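PDB 2FFI: 2-pyrone-4,6-dicarboxylic acid hydrolase, putative from Pseudomonas putida, which probably hydrolyses the lactone ring of 2-pyrone-4,6-dicarboxylate. Local coordinates for residues Q116-L121 and L142-A147; Q61-G66 and R110-G115; V151-L156 and L161-D166. All coordinates share one frame; numbering follows the deposited sequence.

Interaction 1. Residues Q116-L121 and L142-A147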
loop_
_atom_site.group_PDB
_atom_site.type_symbol
_atom_site.label_atom_id
_atom_site.label_comp_id
_atom_site.label_asym_id
_atom_site.label_seq_id
_atom_site.Cartn_x
_atom_site.Cartn_y
_atom_site.Cartn_z
ATOM N N GLN A 116 16.646 1.736 0.158
ATOM C CA GLN A 116 17.124 2.369 1.379
ATOM C C GLN A 116 17.877 1.336 2.204
ATOM O O GLN A 116 17.786 0.131 1.948
ATOM C CB GLN A 116 15.947 2.910 2.199
ATOM C CG GLN A 116 15.455 4.285 1.785
ATOM C CD GLN A 116 16.320 5.420 2.337
ATOM O OE1 GLN A 116 16.181 6.576 1.921
ATOM N NE2 GLN A 116 17.205 5.100 3.287
ATOM N N ASP A 117 18.609 1.819 3.201
ATOM C CA ASP A 117 19.379 0.950 4.073
ATOM C C ASP A 117 18.492 0.131 5.007
ATOM O O ASP A 117 17.578 0.659 5.640
ATOM C CB ASP A 117 20.408 1.776 4.864
ATOM C CG ASP A 117 19.842 3.083 5.404
ATOM O OD1 ASP A 117 19.378 3.923 4.600
ATOM O OD2 ASP A 117 19.880 3.277 6.639
HETATM N N MSE A 118 18.768 -1.167 5.076
HETATM C CA MSE A 118 17.996 -2.077 5.916
HETATM C C MSE A 118 17.930 -1.651 7.374
HETATM O O MSE A 118 18.946 -1.570 8.062
HETATM C CB MSE A 118 18.564 -3.498 5.827
HETATM C CG MSE A 118 17.783 -4.438 4.916
HETATM SE SE MSE A 118 16.082 -4.974 5.691
HETATM C CE MSE A 118 16.606 -6.671 6.473
ATOM N N PRO A 119 16.719 -1.356 7.859
ATOM C CA PRO A 119 16.532 -0.942 9.249
ATOM C C PRO A 119 16.377 -2.158 10.164
ATOM O O PRO A 119 15.911 -3.215 9.741
ATOM C CB PRO A 119 15.264 -0.107 9.177
ATOM C CG PRO A 119 14.457 -0.848 8.150
ATOM C CD PRO A 119 15.482 -1.164 7.077
ATOM N N ASP A 120 16.775 -2.013 11.421
ATOM C CA ASP A 120 16.640 -3.112 12.367
ATOM C C ASP A 120 15.411 -2.861 13.231
ATOM O O ASP A 120 15.522 -2.304 14.313
ATOM C CB ASP A 120 17.882 -3.213 13.251
ATOM C CG ASP A 120 17.847 -4.423 14.169
ATOM O OD1 ASP A 120 18.878 -4.709 14.818
ATOM O OD2 ASP A 120 16.789 -5.088 14.245
ATOM N N LEU A 121 14.244 -3.278 12.750
ATOM C CA LEU A 121 13.001 -3.067 13.485
ATOM C C LEU A 121 12.995 -3.667 14.893
ATOM O O LEU A 121 12.394 -3.112 15.807
ATOM C CB LEU A 121 11.810 -3.616 12.690
ATOM C CG LEU A 121 11.362 -2.839 11.454
ATOM C CD1 LEU A 121 11.081 -1.402 11.828
ATOM C CD2 LEU A 121 12.426 -2.901 10.391
ATOM N N LEU A 142 4.882 -2.316 4.526
ATOM C CA LEU A 142 6.230 -2.642 4.090
ATOM C C LEU A 142 6.362 -2.556 2.573
ATOM O O LEU A 142 5.407 -2.790 1.835
ATOM C CB LEU A 142 6.614 -4.046 4.560
ATOM C CG LEU A 142 7.407 -4.192 5.861
ATOM C CD1 LEU A 142 7.329 -2.935 6.692
ATOM C CD2 LEU A 142 6.885 -5.395 6.618
ATOM N N HIS A 143 7.555 -2.199 2.121
ATOM C CA HIS A 143 7.835 -2.088 0.709
ATOM C C HIS A 143 9.321 -2.364 0.482
ATOM O O HIS A 143 10.151 -1.482 0.679
ATOM C CB HIS A 143 7.470 -0.692 0.233
ATOM C CG HIS A 143 7.705 -0.480 -1.228
ATOM N ND1 HIS A 143 7.685 -1.510 -2.143
ATOM C CD2 HIS A 143 7.955 0.646 -1.937
ATOM C CE1 HIS A 143 7.913 -1.029 -3.356
ATOM N NE2 HIS A 143 8.080 0.278 -3.254
ATOM N N ARG A 144 9.655 -3.592 0.093
ATOM C CA ARG A 144 11.048 -3.949 -0.150
ATOM C C ARG A 144 11.145 -5.291 -0.872
ATOM O O ARG A 144 10.151 -6.006 -0.962
ATOM C CB ARG A 144 11.815 -4.001 1.173
ATOM C CG ARG A 144 13.298 -3.691 1.021
ATOM C CD ARG A 144 14.001 -3.661 2.365
ATOM N NE ARG A 144 15.223 -2.851 2.332
ATOM C CZ ARG A 144 16.317 -3.166 1.648
ATOM N NH1 ARG A 144 16.361 -4.282 0.928
ATOM N NH2 ARG A 144 17.365 -2.360 1.690
ATOM N N GLN A 145 12.327 -5.642 -1.386
ATOM C CA GLN A 145 12.469 -6.912 -2.112
ATOM C C GLN A 145 11.894 -8.044 -1.290
ATOM O O GLN A 145 12.094 -8.074 -0.081
ATOM C CB GLN A 145 13.931 -7.270 -2.396
ATOM C CG GLN A 145 14.793 -6.195 -2.996
ATOM C CD GLN A 145 15.458 -5.372 -1.939
ATOM O OE1 GLN A 145 14.905 -4.388 -1.460
ATOM N NE2 GLN A 145 16.646 -5.788 -1.544
ATOM N N VAL A 146 11.226 -8.995 -1.936
ATOM C CA VAL A 146 10.642 -10.108 -1.196
ATOM C C VAL A 146 11.680 -10.783 -0.322
ATOM O O VAL A 146 11.342 -11.345 0.719
ATOM C CB VAL A 146 10.060 -11.192 -2.113
ATOM C CG1 VAL A 146 11.173 -11.960 -2.802
ATOM C CG2 VAL A 146 9.212 -12.140 -1.293
ATOM N N ALA A 147 12.940 -10.721 -0.750
ATOM C CA ALA A 147 14.037 -11.349 -0.024
ATOM C C ALA A 147 14.143 -10.865 1.412
ATOM O O ALA A 147 14.480 -11.646 2.302
ATOM C CB ALA A 147 15.346 -11.114 -0.752
#

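Interaction 2. Residues Q61-G66 and R110-G115. With PO4 (phosphate ion), chain C.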
loop_
_atom_site.group_PDB
_atom_site.type_symbol
_atom_site.label_atom_id
_atom_site.label_comp_id
_atom_site.label_asym_id
_atom_site.label_seq_id
_atom_site.Cartn_x
_atom_site.Cartn_y
_atom_site.Cartn_z
ATOM N N GLN A 61 1.451 8.032 1.685
ATOM C CA GLN A 61 2.446 9.089 1.613
ATOM C C GLN A 61 3.475 8.747 0.527
ATOM O O GLN A 61 4.021 7.639 0.502
ATOM C CB GLN A 61 3.144 9.248 2.974
ATOM C CG GLN A 61 4.340 10.182 2.959
ATOM C CD GLN A 61 3.956 11.622 2.715
ATOM O OE1 GLN A 61 2.918 11.915 2.109
ATOM N NE2 GLN A 61 4.804 12.540 3.175
ATOM N N PRO A 62 3.726 9.683 -0.402
ATOM C CA PRO A 62 4.701 9.427 -1.465
ATOM C C PRO A 62 6.124 9.588 -0.899
ATOM O O PRO A 62 6.406 10.560 -0.202
ATOM C CB PRO A 62 4.339 10.477 -2.519
ATOM C CG PRO A 62 3.801 11.605 -1.711
ATOM C CD PRO A 62 3.005 10.953 -0.617
ATOM N N SER A 63 7.016 8.644 -1.191
ATOM C CA SER A 63 8.389 8.700 -0.676
ATOM C C SER A 63 9.103 10.041 -0.762
ATOM O O SER A 63 9.670 10.504 0.229
ATOM C CB SER A 63 9.273 7.668 -1.369
ATOM O OG SER A 63 8.822 6.357 -1.105
ATOM N N PHE A 64 9.088 10.674 -1.931
ATOM C CA PHE A 64 9.792 11.950 -2.089
ATOM C C PHE A 64 9.329 13.102 -1.192
ATOM O O PHE A 64 9.848 14.201 -1.297
ATOM C CB PHE A 64 9.740 12.391 -3.558
ATOM C CG PHE A 64 8.375 12.808 -4.019
ATOM C CD1 PHE A 64 7.925 14.105 -3.809
ATOM C CD2 PHE A 64 7.543 11.913 -4.672
ATOM C CE1 PHE A 64 6.670 14.508 -4.242
ATOM C CE2 PHE A 64 6.280 12.307 -5.110
ATOM C CZ PHE A 64 5.846 13.608 -4.895
ATOM N N LEU A 65 8.358 12.848 -0.323
ATOM C CA LEU A 65 7.843 13.878 0.564
ATOM C C LEU A 65 8.281 13.611 2.008
ATOM O O LEU A 65 8.153 14.472 2.882
ATOM C CB LEU A 65 6.304 13.961 0.459
ATOM C CG LEU A 65 5.751 14.589 -0.827
ATOM C CD1 LEU A 65 4.215 14.764 -0.777
ATOM C CD2 LEU A 65 6.399 15.947 -1.015
ATOM N N GLY A 66 8.805 12.411 2.240
ATOM C CA GLY A 66 9.271 12.037 3.558
ATOM C C GLY A 66 8.210 12.164 4.625
ATOM O O GLY A 66 7.090 11.702 4.445
ATOM N N ARG A 110 3.820 3.835 6.913
ATOM C CA ARG A 110 4.638 3.147 5.924
ATOM C C ARG A 110 6.089 3.509 6.175
ATOM O O ARG A 110 6.455 4.679 6.194
ATOM C CB ARG A 110 4.258 3.578 4.504
ATOM C CG ARG A 110 4.751 2.638 3.389
ATOM C CD ARG A 110 4.908 3.397 2.067
ATOM N NE ARG A 110 4.848 2.540 0.877
ATOM C CZ ARG A 110 4.914 3.003 -0.373
ATOM N NH1 ARG A 110 4.846 2.166 -1.397
ATOM N NH2 ARG A 110 5.063 4.307 -0.605
ATOM N N LEU A 111 6.916 2.501 6.383
ATOM C CA LEU A 111 8.334 2.725 6.614
ATOM C C LEU A 111 8.954 3.065 5.256
ATOM O O LEU A 111 9.752 4.014 5.138
ATOM C CB LEU A 111 8.970 1.454 7.181
ATOM C CG LEU A 111 8.335 0.927 8.469
ATOM C CD1 LEU A 111 9.037 -0.321 8.890
ATOM C CD2 LEU A 111 8.415 1.981 9.560
ATOM N N ASN A 112 8.563 2.274 4.247
ATOM C CA ASN A 112 9.015 2.407 2.854
ATOM C C ASN A 112 10.534 2.454 2.680
ATOM O O ASN A 112 11.121 3.531 2.600
ATOM C CB ASN A 112 8.391 3.647 2.206
ATOM C CG ASN A 112 8.854 3.857 0.767
ATOM O OD1 ASN A 112 8.477 3.117 -0.149
ATOM N ND2 ASN A 112 9.677 4.877 0.565
ATOM N N LEU A 113 11.166 1.284 2.611
ATOM C CA LEU A 113 12.619 1.211 2.460
ATOM C C LEU A 113 13.028 1.246 0.980
ATOM O O LEU A 113 13.602 2.232 0.513
ATOM C CB LEU A 113 13.144 -0.056 3.132
ATOM C CG LEU A 113 12.654 -0.335 4.555
ATOM C CD1 LEU A 113 12.647 0.953 5.382
ATOM C CD2 LEU A 113 11.271 -0.933 4.504
HETATM N N MSE A 114 12.733 0.163 0.262
HETATM C CA MSE A 114 13.006 0.025 -1.174
HETATM C C MSE A 114 14.073 0.967 -1.709
HETATM O O MSE A 114 13.768 2.091 -2.105
HETATM C CB MSE A 114 11.719 0.251 -1.963
HETATM C CG MSE A 114 11.744 -0.300 -3.374
HETATM SE SE MSE A 114 11.987 -2.087 -3.407
HETATM C CE MSE A 114 13.506 -2.180 -4.295
ATOM N N GLY A 115 15.318 0.499 -1.746
ATOM C CA GLY A 115 16.408 1.342 -2.209
ATOM C C GLY A 115 16.993 2.146 -1.059
ATOM O O GLY A 115 17.723 3.112 -1.267
HETATM P P PO4 C . 5.013 3.238 -4.527
HETATM O O1 PO4 C . 4.737 3.869 -3.212
HETATM O O2 PO4 C . 6.474 3.030 -4.686
HETATM O O3 PO4 C . 4.325 1.928 -4.601
HETATM O O4 PO4 C . 4.522 4.129 -5.607
#

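Interaction 3. Residues V151-L156 and L161-D166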
loop_
_atom_site.group_PDB
_atom_site.type_symbol
_atom_site.label_atom_id
_atom_site.label_comp_id
_atom_site.label_asym_id
_atom_site.label_seq_id
_atom_site.Cartn_x
_atom_site.Cartn_y
_atom_site.Cartn_z
ATOM N N VAL A 151 12.013 -11.092 6.954
ATOM C CA VAL A 151 12.850 -10.658 8.071
ATOM C C VAL A 151 12.237 -9.443 8.743
ATOM O O VAL A 151 12.279 -9.328 9.957
ATOM C CB VAL A 151 14.287 -10.302 7.615
ATOM C CG1 VAL A 151 15.083 -9.803 8.790
ATOM C CG2 VAL A 151 14.968 -11.520 6.999
ATOM N N LEU A 152 11.666 -8.548 7.943
ATOM C CA LEU A 152 11.026 -7.344 8.455
ATOM C C LEU A 152 9.697 -7.706 9.122
ATOM O O LEU A 152 9.305 -7.091 10.109
ATOM C CB LEU A 152 10.798 -6.350 7.318
ATOM N N VAL A 153 9.016 -8.713 8.579
ATOM C CA VAL A 153 7.734 -9.169 9.119
ATOM C C VAL A 153 7.915 -9.834 10.477
ATOM O O VAL A 153 7.130 -9.595 11.394
ATOM C CB VAL A 153 7.042 -10.188 8.182
ATOM C CG1 VAL A 153 5.809 -10.749 8.862
ATOM C CG2 VAL A 153 6.668 -9.529 6.869
ATOM N N ARG A 154 8.948 -10.671 10.587
ATOM C CA ARG A 154 9.250 -11.387 11.823
ATOM C C ARG A 154 9.792 -10.469 12.909
ATOM O O ARG A 154 9.786 -10.813 14.094
ATOM C CB ARG A 154 10.239 -12.539 11.565
ATOM C CG ARG A 154 9.559 -13.894 11.327
ATOM C CD ARG A 154 10.548 -15.049 11.389
ATOM N NE ARG A 154 11.286 -15.243 10.137
ATOM C CZ ARG A 154 10.899 -16.050 9.148
ATOM N NH1 ARG A 154 11.643 -16.150 8.055
ATOM N NH2 ARG A 154 9.778 -16.767 9.248
ATOM N N ALA A 155 10.255 -9.297 12.498
ATOM C CA ALA A 155 10.785 -8.319 13.436
ATOM C C ALA A 155 9.620 -7.533 14.038
ATOM O O ALA A 155 9.632 -7.204 15.220
ATOM C CB ALA A 155 11.741 -7.379 12.719
ATOM N N LEU A 156 8.612 -7.241 13.222
ATOM C CA LEU A 156 7.439 -6.500 13.681
ATOM C C LEU A 156 6.405 -7.457 14.262
ATOM O O LEU A 156 5.401 -7.037 14.838
ATOM C CB LEU A 156 6.799 -5.742 12.522
ATOM C CG LEU A 156 7.645 -4.690 11.819
ATOM C CD1 LEU A 156 6.926 -4.228 10.580
ATOM C CD2 LEU A 156 7.915 -3.542 12.756
ATOM N N LEU A 161 1.058 -6.345 15.741
ATOM C CA LEU A 161 0.303 -5.410 14.949
ATOM C C LEU A 161 0.144 -5.897 13.517
ATOM O O LEU A 161 0.832 -6.825 13.075
ATOM C CB LEU A 161 0.955 -4.020 15.007
ATOM C CG LEU A 161 2.476 -3.887 15.070
ATOM C CD1 LEU A 161 3.096 -4.638 13.909
ATOM C CD2 LEU A 161 2.871 -2.428 15.053
ATOM N N ASP A 162 -0.794 -5.282 12.809
ATOM C CA ASP A 162 -1.067 -5.629 11.430
ATOM C C ASP A 162 0.108 -5.240 10.549
ATOM O O ASP A 162 0.690 -4.159 10.690
ATOM C CB ASP A 162 -2.336 -4.921 10.955
ATOM C CG ASP A 162 -3.588 -5.407 11.675
ATOM O OD1 ASP A 162 -4.537 -4.595 11.818
ATOM O OD2 ASP A 162 -3.627 -6.590 12.080
ATOM N N ILE A 163 0.460 -6.140 9.640
ATOM C CA ILE A 163 1.557 -5.906 8.728
ATOM C C ILE A 163 1.038 -6.035 7.292
ATOM O O ILE A 163 0.560 -7.108 6.884
ATOM C CB ILE A 163 2.683 -6.929 8.947
ATOM C CG1 ILE A 163 3.138 -6.891 10.408
ATOM C CG2 ILE A 163 3.824 -6.640 7.980
ATOM C CD1 ILE A 163 4.007 -8.077 10.824
ATOM N N VAL A 164 1.143 -4.934 6.547
ATOM C CA VAL A 164 0.731 -4.862 5.153
ATOM C C VAL A 164 1.939 -4.867 4.218
ATOM O O VAL A 164 2.765 -3.956 4.282
ATOM C CB VAL A 164 -0.064 -3.574 4.875
ATOM C CG1 VAL A 164 -0.454 -3.524 3.405
ATOM C CG2 VAL A 164 -1.301 -3.515 5.751
ATOM N N ILE A 165 2.013 -5.876 3.344
ATOM C CA ILE A 165 3.109 -6.026 2.385
ATOM C C ILE A 165 2.730 -5.468 1.012
ATOM O O ILE A 165 1.708 -5.851 0.450
ATOM C CB ILE A 165 3.502 -7.516 2.250
ATOM C CG1 ILE A 165 3.968 -8.042 3.596
ATOM C CG2 ILE A 165 4.664 -7.692 1.291
ATOM C CD1 ILE A 165 4.213 -9.506 3.594
ATOM N N ASP A 166 3.565 -4.572 0.477
ATOM C CA ASP A 166 3.311 -3.927 -0.816
ATOM C C ASP A 166 3.700 -4.710 -2.062
ATOM O O ASP A 166 4.724 -5.387 -2.094
ATOM C CB ASP A 166 4.027 -2.579 -0.890
ATOM C CG ASP A 166 3.452 -1.548 0.061
ATOM O OD1 ASP A 166 3.989 -0.417 0.072
ATOM O OD2 ASP A 166 2.478 -1.853 0.791
#

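Interaction 1. Residues Q116-L121 and L142-A147
The backbones at Q116 and R144 keep well apart, with CA atoms 8.9 Å from each other, and neither segment is regular helix or strand here apart from L142 at the end of its strand. They are loops following the neighbouring parallel strands 108-110 and 139-142 of the TIM barrel, at the C-terminal ends where such barrels carry their active sites. One long side chain spans the distance. R144 starts with CG anti to the backbone N (chi1 -152°) and stays extended as far as NE, which carries the guanidinium across to the facing loop. There NH2 donates a hydrogen bond to Q116 O at 2.5 Å. The donor lies almost in line with the carbonyl, the C=O...N angle being 172°, although the oxygen is tilted 20° from the guanidinium plane. A main-chain acceptor asks little of the side chain at Q116, whose amide leads away from the contact. The methionine side chain of M118, modelled as selenomethionine, is long and flexible enough to bend at chi2 and chi3 and lie obliquely over the arginine. NH1 also forms a salt bridge with D148. Replacing R144 by a leucine would probably leave the Q116 carbonyl without this donor and D148 without its positive mate. The CG of M118 sits 3.7 Å above the centre of one guanidinium face, while SE lies 4.1 Å from NE of R144.

Interaction 2. Residues Q61-G66 and R110-G115
R110 and Q61 meet where the loop after strand 56-57 runs beside the end of strand 108-110, so both belong to the rim around the mouth of the TIM barrel. The close-packed part centres on the buried R110. Its chain is extended from CG to NE and brings the guanidinium edge to a phosphate ion, probably picked up from the crystallisation liquor. NH1 and NH2 both donate to the same oxygen, PO4 O1, the NH2 bond measuring 2.7 Å. Q61 O lies near the plane of the group, 3.7 Å from NH2 of R110, and N112 OD1 covers one face, 3.5 Å above its centre. D166 adds a salt bridge to NH1.

The loop carrying Q61 is braced from within. Q61 NE2 donates to G66 O at 2.7 Å in a nearly straight bond (177°), arriving from above the carbonyl plane, and it also bonds D68 O. G66 has a positive phi, a conformation easiest for glycine. Towards solvent the contact thins to the exposed S63 beside N112, two small polar groups whose modelled separation is too short to interpret; S63 OG stays 4.3 Å from NH2 of R110. An arginine edge facing an anion that H167 also bonds through NE2 suggests a pocket able to accept negative groups, consistent with the carboxylates of the substrate expected for this family.

Interaction 3. Residues V151-L156 and L161-D166
I163 places CG1 anti to its carbonyl carbon (chi1 -56°) and then continues extended (chi2 166°), a shape that drives CD1 out from the strand into the helix surface at V153 and L156. There the methyl lies 3.8 Å from V153 CG1, 3.5 Å from V153 O and 4.0 Å from L156 CB. I165 repeats these torsions two residues further along, on the same face of the strand, and its CD1 reaches V153 CG2 at 4.1 Å, the two side chains crossing at about a right angle. This is the return half of a beta-alpha-beta crossover of the barrel: helix 149-156 follows strand 139-142 and lies outside strand 163-165, antiparallel to it, with segment axes 9.9 Å apart. Branching at CB makes the valine and isoleucines broad next to the backbone, where they fill the space between layers, while isoleucine's longer CG1-CD1 arm reaches across to the helix. V164, between the isoleucines, leaves this interface to them and packs on W195 and K197 of strand 194-199. Nearer the turn that joins helix to strand, L161 bends its chain back so that CD1 lies 3.5 Å from L156 O. Beyond the pair, L156 rests on V140 and L130, and L161 on I133 of helix 127-136.

How the interactions relate
Along the chain the contacts come in series: interaction 2 closes within the loop after strand 108-110, interaction 1 opens at the next residue and runs to the loop after strand 139-142, and interaction 3 lies on the next helix and strand 163-165. Interaction 1 lies between the other two, about 11 Å from interaction 2 and 10 Å from interaction 3, centre to centre; those two are about 16 Å apart. Probable backbone hydrogen bonds join L142 to V164 and D166 within the parallel sheet, and H143 to M114 between loops. Thus interaction 3 packs helix 149-156 against the outside of the barrel sheet, while interactions 1 and 2 lie among the loops at its mouth, where R110 holds a phosphate ion.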